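Local coordinates for putative GH105 family protein (Salmonella enterica subsp. enterica serovar Paratyphi A, PDB 3QWT), which is of unproven function but, as a putative GH105 family member with an alpha/alpha toroid, probably hydrolyses unsaturated uronic acid-containing glycosides, at residues N36-K41 with K60-W65; W65-G70 with M362-A367. All blocks are in the same frame, centred on the assembly; numbering follows the deposited sequence.

Contact 1. Residues N36-K41 with K60-W65; sequences NLVNIK and KGWAGW
In the segment that continues from helix 23-37 through a type I turn, L37 to I40, the side chains of L37, V38 and I40 meet the loop that leads from strand 56-57 to helix 67-83, where K60, G61 and W62 receive them. V38 CG1 makes a CH-pi contact with W62, 4.2 Å from the centroid of the five-membered ring and only 12° off its normal. CG1 reaches this place over the indole face from a position anti to the carbonyl carbon (chi1 -54°). L37 CD2 approaches the six-membered ring obliquely, 3.3 Å from W62 CE3. In the turn I40 N bonds to L37 O at 3.1 Å; a second type I turn, G61 to G64, shapes the facing segment. This pairing belongs to the alpha/alpha toroid, whose helices 67-83 and 86-102 also flank it: M76 touches L37, V38 and W62, and I91 touches V38. Beyond the first turn, the side chains of I40 and K60 cross at about a right angle, and I40 CG2 comes 3.3 Å from K60 CG, tighter than usual van der Waals contact. K60 NZ hydrogen-bonds to T360 OG1 and S361 O. A CA-H...O contact joins G61 CA to I40 O, at 3.6 Å with 146° at the hydrogen.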
loop_
_atom_site.group_PDB
_atom_site.type_symbol
_atom_site.label_atom_id
_atom_site.label_comp_id
_atom_site.label_asym_id
_atom_site.label_seq_id
_atom_site.Cartn_x
_atom_site.Cartn_y
_atom_site.Cartn_z
ATOM N N ASN A 36 9.422 37.172 35.735
ATOM C CA ASN A 36 10.586 36.912 36.563
ATOM C C ASN A 36 11.757 36.333 35.740
ATOM O O ASN A 36 12.861 36.880 35.731
ATOM C CB ASN A 36 10.188 35.982 37.723
ATOM C CG ASN A 36 11.140 36.067 38.893
ATOM O OD1 ASN A 36 12.099 35.309 38.972
ATOM N ND2 ASN A 36 10.876 36.995 39.814
ATOM N N LEU A 37 11.498 35.241 35.029
ATOM C CA LEU A 37 12.515 34.567 34.216
ATOM C C LEU A 37 13.342 35.506 33.341
ATOM O O LEU A 37 14.564 35.549 33.457
ATOM C CB LEU A 37 11.858 33.497 33.339
ATOM C CG LEU A 37 12.698 32.362 32.742
ATOM C CD1 LEU A 37 11.786 31.370 32.001
ATOM C CD2 LEU A 37 13.794 32.858 31.816
ATOM N N VAL A 38 12.677 36.234 32.447
ATOM C CA VAL A 38 13.353 37.135 31.526
ATOM C C VAL A 38 14.067 38.288 32.236
ATOM O O VAL A 38 14.829 39.033 31.621
ATOM C CB VAL A 38 12.374 37.692 30.491
ATOM C CG1 VAL A 38 11.669 36.540 29.811
ATOM C CG2 VAL A 38 11.363 38.611 31.146
ATOM N N ASN A 39 13.834 38.413 33.538
ATOM C CA ASN A 39 14.454 39.469 34.317
ATOM C C ASN A 39 15.412 38.978 35.385
ATOM O O ASN A 39 15.782 39.740 36.268
ATOM C CB ASN A 39 13.385 40.346 34.959
ATOM C CG ASN A 39 12.757 41.288 33.975
ATOM O OD1 ASN A 39 11.549 41.252 33.746
ATOM N ND2 ASN A 39 13.580 42.133 33.365
ATOM N N ILE A 40 15.824 37.718 35.293
ATOM C CA ILE A 40 16.813 37.177 36.217
ATOM C C ILE A 40 18.178 37.785 35.918
ATOM O O ILE A 40 18.539 37.976 34.758
ATOM C CB ILE A 40 16.906 35.645 36.114
ATOM C CG1 ILE A 40 15.531 35.010 36.340
ATOM C CG2 ILE A 40 17.917 35.104 37.113
ATOM C CD1 ILE A 40 15.226 34.719 37.791
ATOM N N LYS A 41 18.935 38.094 36.967
ATOM C CA LYS A 41 20.226 38.725 36.800
ATOM C C LYS A 41 21.184 38.141 37.813
ATOM O O LYS A 41 20.853 38.031 38.994
ATOM C CB LYS A 41 20.095 40.235 37.010
ATOM C CG LYS A 41 21.322 41.033 36.634
ATOM C CD LYS A 41 20.946 42.477 36.323
ATOM C CE LYS A 41 21.306 43.428 37.462
ATOM N NZ LYS A 41 22.759 43.782 37.485
ATOM N N LYS A 60 22.292 31.870 33.949
ATOM C CA LYS A 60 21.176 32.254 34.807
ATOM C C LYS A 60 20.367 33.423 34.227
ATOM O O LYS A 60 19.133 33.378 34.215
ATOM C CB LYS A 60 21.698 32.558 36.223
ATOM C CG LYS A 60 20.824 33.458 37.062
ATOM C CD LYS A 60 21.613 33.999 38.260
ATOM C CE LYS A 60 21.141 33.388 39.569
ATOM N NZ LYS A 60 19.864 33.989 40.046
ATOM N N GLY A 61 21.059 34.458 33.751
ATOM C CA GLY A 61 20.421 35.524 32.989
ATOM C C GLY A 61 19.832 35.035 31.659
ATOM O O GLY A 61 20.251 34.009 31.110
ATOM N N TRP A 62 18.867 35.782 31.131
ATOM C CA TRP A 62 18.146 35.375 29.933
ATOM C C TRP A 62 18.979 35.482 28.656
ATOM O O TRP A 62 18.833 34.666 27.732
ATOM C CB TRP A 62 16.851 36.184 29.796
ATOM C CG TRP A 62 15.891 35.676 28.712
ATOM C CD1 TRP A 62 15.277 36.423 27.737
ATOM C CD2 TRP A 62 15.442 34.331 28.523
ATOM N NE1 TRP A 62 14.473 35.618 26.959
ATOM C CE2 TRP A 62 14.566 34.332 27.415
ATOM C CE3 TRP A 62 15.699 33.125 29.176
ATOM C CZ2 TRP A 62 13.953 33.173 26.948
ATOM C CZ3 TRP A 62 15.093 31.975 28.709
ATOM C CH2 TRP A 62 14.226 32.007 27.609
ATOM N N ALA A 63 19.868 36.469 28.604
ATOM C CA ALA A 63 20.622 36.707 27.381
ATOM C C ALA A 63 21.682 35.636 27.098
ATOM O O ALA A 63 22.490 35.788 26.179
ATOM C CB ALA A 63 21.236 38.098 27.387
ATOM N N GLY A 64 21.665 34.547 27.862
ATOM C CA GLY A 64 22.640 33.484 27.678
ATOM C C GLY A 64 22.187 32.361 26.748
ATOM O O GLY A 64 21.034 32.304 26.328
ATOM N N TRP A 65 23.115 31.467 26.429
ATOM C CA TRP A 65 22.812 30.265 25.674
ATOM C C TRP A 65 23.330 29.013 26.374
ATOM O O TRP A 65 24.505 28.663 26.255
ATOM C CB TRP A 65 23.419 30.357 24.274
ATOM C CG TRP A 65 23.033 29.231 23.318
ATOM C CD1 TRP A 65 22.611 27.962 23.637
ATOM C CD2 TRP A 65 23.034 29.302 21.879
ATOM N NE1 TRP A 65 22.359 27.238 22.478
ATOM C CE2 TRP A 65 22.616 28.039 21.392
ATOM C CE3 TRP A 65 23.370 30.306 20.959
ATOM C CZ2 TRP A 65 22.519 27.763 20.029
ATOM C CZ3 TRP A 65 23.266 30.032 19.601
ATOM C CH2 TRP A 65 22.850 28.768 19.148
#

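Contact 2. Residues W65-G70 with M362-A367; sequences WEWTHG and MPYGQA
W67 and Y364 form an offset stack, the indole six-membered ring and the phenol ring having centroids 4.6 Å apart and planes 20° from parallel. W67 CH2 lies over one face of Y364, toward the rim, and comes 3.2 Å from Y364 CD2. M362 CB covers the opposite face of the phenol, again toward the rim. T68 CG2 lies over the W67 face beside the edge of Y364: it sits 3.4 Å above the centre of the W67 ring system and, near the phenol plane, 3.4 Å from Y364 CD2. P363 CG also touches T68 OG1 at 3.7 Å. In the next shell T68 OG1 hydrogen-bonds to T59 O and Y364 OH to S342 O, which satisfies both buried hydroxyls. E66 is at the N-cap position of helix 67-83, and E66 N donates its hydrogen to H69 ND1 at 2.8 Å, from 32° out of the imidazole plane. A bound glycerol, probably from the crystallisation liquor, approaches the W67 side chain, nearest atoms about 3 Å apart. The contact thus joins the first turns of helices 67-83 and 363-377 within the alpha/alpha toroid, with V71 of the former continuing the packing against Y364 and A367.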
loop_
_atom_site.group_PDB
_atom_site.type_symbol
_atom_site.label_atom_id
_atom_site.label_comp_id
_atom_site.label_asym_id
_atom_site.label_seq_id
_atom_site.Cartn_x
_atom_site.Cartn_y
_atom_site.Cartn_z
ATOM N N TRP A 65 23.115 31.467 26.429
ATOM C CA TRP A 65 22.812 30.265 25.674
ATOM C C TRP A 65 23.330 29.013 26.374
ATOM O O TRP A 65 24.505 28.663 26.255
ATOM C CB TRP A 65 23.419 30.357 24.274
ATOM C CG TRP A 65 23.033 29.231 23.318
ATOM C CD1 TRP A 65 22.611 27.962 23.637
ATOM C CD2 TRP A 65 23.034 29.302 21.879
ATOM N NE1 TRP A 65 22.359 27.238 22.478
ATOM C CE2 TRP A 65 22.616 28.039 21.392
ATOM C CE3 TRP A 65 23.370 30.306 20.959
ATOM C CZ2 TRP A 65 22.519 27.763 20.029
ATOM C CZ3 TRP A 65 23.266 30.032 19.601
ATOM C CH2 TRP A 65 22.850 28.768 19.148
ATOM N N GLU A 66 22.461 28.346 27.117
ATOM C CA GLU A 66 22.744 26.978 27.539
ATOM C C GLU A 66 21.487 26.162 27.831
ATOM O O GLU A 66 20.372 26.591 27.546
ATOM C CB GLU A 66 23.699 26.917 28.727
ATOM C CG GLU A 66 24.403 25.562 28.792
ATOM C CD GLU A 66 24.930 25.274 30.145
ATOM O OE1 GLU A 66 25.976 24.606 30.249
ATOM O OE2 GLU A 66 24.295 25.721 31.116
ATOM N N TRP A 67 21.676 24.978 28.393
ATOM C CA TRP A 67 20.555 24.056 28.567
ATOM C C TRP A 67 19.421 24.724 29.319
ATOM O O TRP A 67 18.250 24.406 29.114
ATOM C CB TRP A 67 20.992 22.761 29.264
ATOM C CG TRP A 67 21.378 22.940 30.707
ATOM C CD1 TRP A 67 22.615 23.259 31.193
ATOM C CD2 TRP A 67 20.521 22.815 31.847
ATOM N NE1 TRP A 67 22.582 23.337 32.561
ATOM C CE2 TRP A 67 21.308 23.071 32.990
ATOM C CE3 TRP A 67 19.166 22.514 32.012
ATOM C CZ2 TRP A 67 20.786 23.035 34.283
ATOM C CZ3 TRP A 67 18.648 22.469 33.293
ATOM C CH2 TRP A 67 19.460 22.735 34.416
ATOM N N THR A 68 19.766 25.672 30.168
ATOM C CA THR A 68 18.778 26.265 31.058
ATOM C C THR A 68 17.776 27.040 30.230
ATOM O O THR A 68 16.570 26.896 30.394
ATOM C CB THR A 68 19.438 27.192 32.110
ATOM O OG1 THR A 68 20.095 28.283 31.445
ATOM C CG2 THR A 68 20.451 26.404 32.942
ATOM N N HIS A 69 18.292 27.861 29.326
ATOM C CA HIS A 69 17.456 28.552 28.355
ATOM C C HIS A 69 16.666 27.556 27.521
ATOM O O HIS A 69 15.531 27.823 27.134
ATOM C CB HIS A 69 18.326 29.434 27.452
ATOM C CG HIS A 69 19.316 30.252 28.215
ATOM N ND1 HIS A 69 20.544 29.763 28.598
ATOM C CD2 HIS A 69 19.233 31.502 28.729
ATOM C CE1 HIS A 69 21.192 30.685 29.284
ATOM N NE2 HIS A 69 20.415 31.751 29.378
ATOM N N GLY A 70 17.270 26.403 27.259
ATOM C CA GLY A 70 16.601 25.359 26.493
ATOM C C GLY A 70 15.323 24.950 27.201
ATOM O O GLY A 70 14.250 24.910 26.604
HETATM N N MSE A 362 16.462 30.226 38.515
HETATM C CA MSE A 362 17.046 29.843 37.233
HETATM C C MSE A 362 15.995 29.744 36.143
HETATM O O MSE A 362 14.822 29.515 36.424
HETATM C CB MSE A 362 17.801 28.512 37.357
HETATM C CG MSE A 362 18.939 28.570 38.371
HETATM SE SE MSE A 362 20.441 29.598 37.651
HETATM C CE MSE A 362 21.258 28.155 36.617
ATOM N N PRO A 363 16.411 29.944 34.887
ATOM C CA PRO A 363 15.492 29.772 33.758
ATOM C C PRO A 363 14.698 28.464 33.869
ATOM O O PRO A 363 13.484 28.472 33.707
ATOM C CB PRO A 363 16.432 29.737 32.550
ATOM C CG PRO A 363 17.579 30.603 32.962
ATOM C CD PRO A 363 17.750 30.384 34.459
ATOM N N TYR A 364 15.366 27.360 34.172
ATOM C CA TYR A 364 14.668 26.078 34.271
ATOM C C TYR A 364 13.743 25.996 35.491
ATOM O O TYR A 364 12.713 25.318 35.451
ATOM C CB TYR A 364 15.659 24.921 34.271
ATOM C CG TYR A 364 16.695 24.996 35.361
ATOM C CD1 TYR A 364 16.424 24.520 36.637
ATOM C CD2 TYR A 364 17.954 25.524 35.110
ATOM C CE1 TYR A 364 17.381 24.577 37.643
ATOM C CE2 TYR A 364 18.919 25.581 36.102
ATOM C CZ TYR A 364 18.628 25.112 37.370
ATOM O OH TYR A 364 19.594 25.174 38.357
ATOM N N GLY A 365 14.106 26.690 36.566
ATOM C CA GLY A 365 13.238 26.771 37.724
ATOM C C GLY A 365 11.898 27.374 37.349
ATOM O O GLY A 365 10.853 26.772 37.565
ATOM N N GLN A 366 11.936 28.573 36.777
ATOM C CA GLN A 366 10.733 29.244 36.303
ATOM C C GLN A 366 10.022 28.427 35.221
ATOM O O GLN A 366 8.794 28.323 35.194
ATOM C CB GLN A 366 11.093 30.612 35.718
ATOM C CG GLN A 366 11.954 31.490 36.625
ATOM C CD GLN A 366 11.322 31.713 37.975
ATOM O OE1 GLN A 366 11.855 31.287 39.005
ATOM N NE2 GLN A 366 10.173 32.377 37.983
ATOM N N ALA A 367 10.792 27.861 34.309
ATOM C CA ALA A 367 10.181 27.196 33.170
ATOM C C ALA A 367 9.433 25.966 33.644
ATOM O O ALA A 367 8.288 25.735 33.260
ATOM C CB ALA A 367 11.221 26.842 32.108
#

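How the contacts relate
The two contacts share W65 and have centres about 8 Å apart, contact 1 closing along the chain before contact 2 opens. Contact 2 is buried, its centre about 9 Å from the centre of the chain, and joins the starts of two helices distant in sequence. Contact 1, its centre about 17 Å from the centre of the chain, is partly buried, joining the segment following helix 23-37 to the loop before helix 67-83. Their chemistry differs accordingly: aliphatic groups meet one indole and a lysine chain in contact 1, whereas two aromatic rings stack in contact 2. A probable hydrogen bond of 2.9 Å between H69 NE2 and G61 O ties them together. Packing adds to it, with K60 O 3.3 Å from P363 CD.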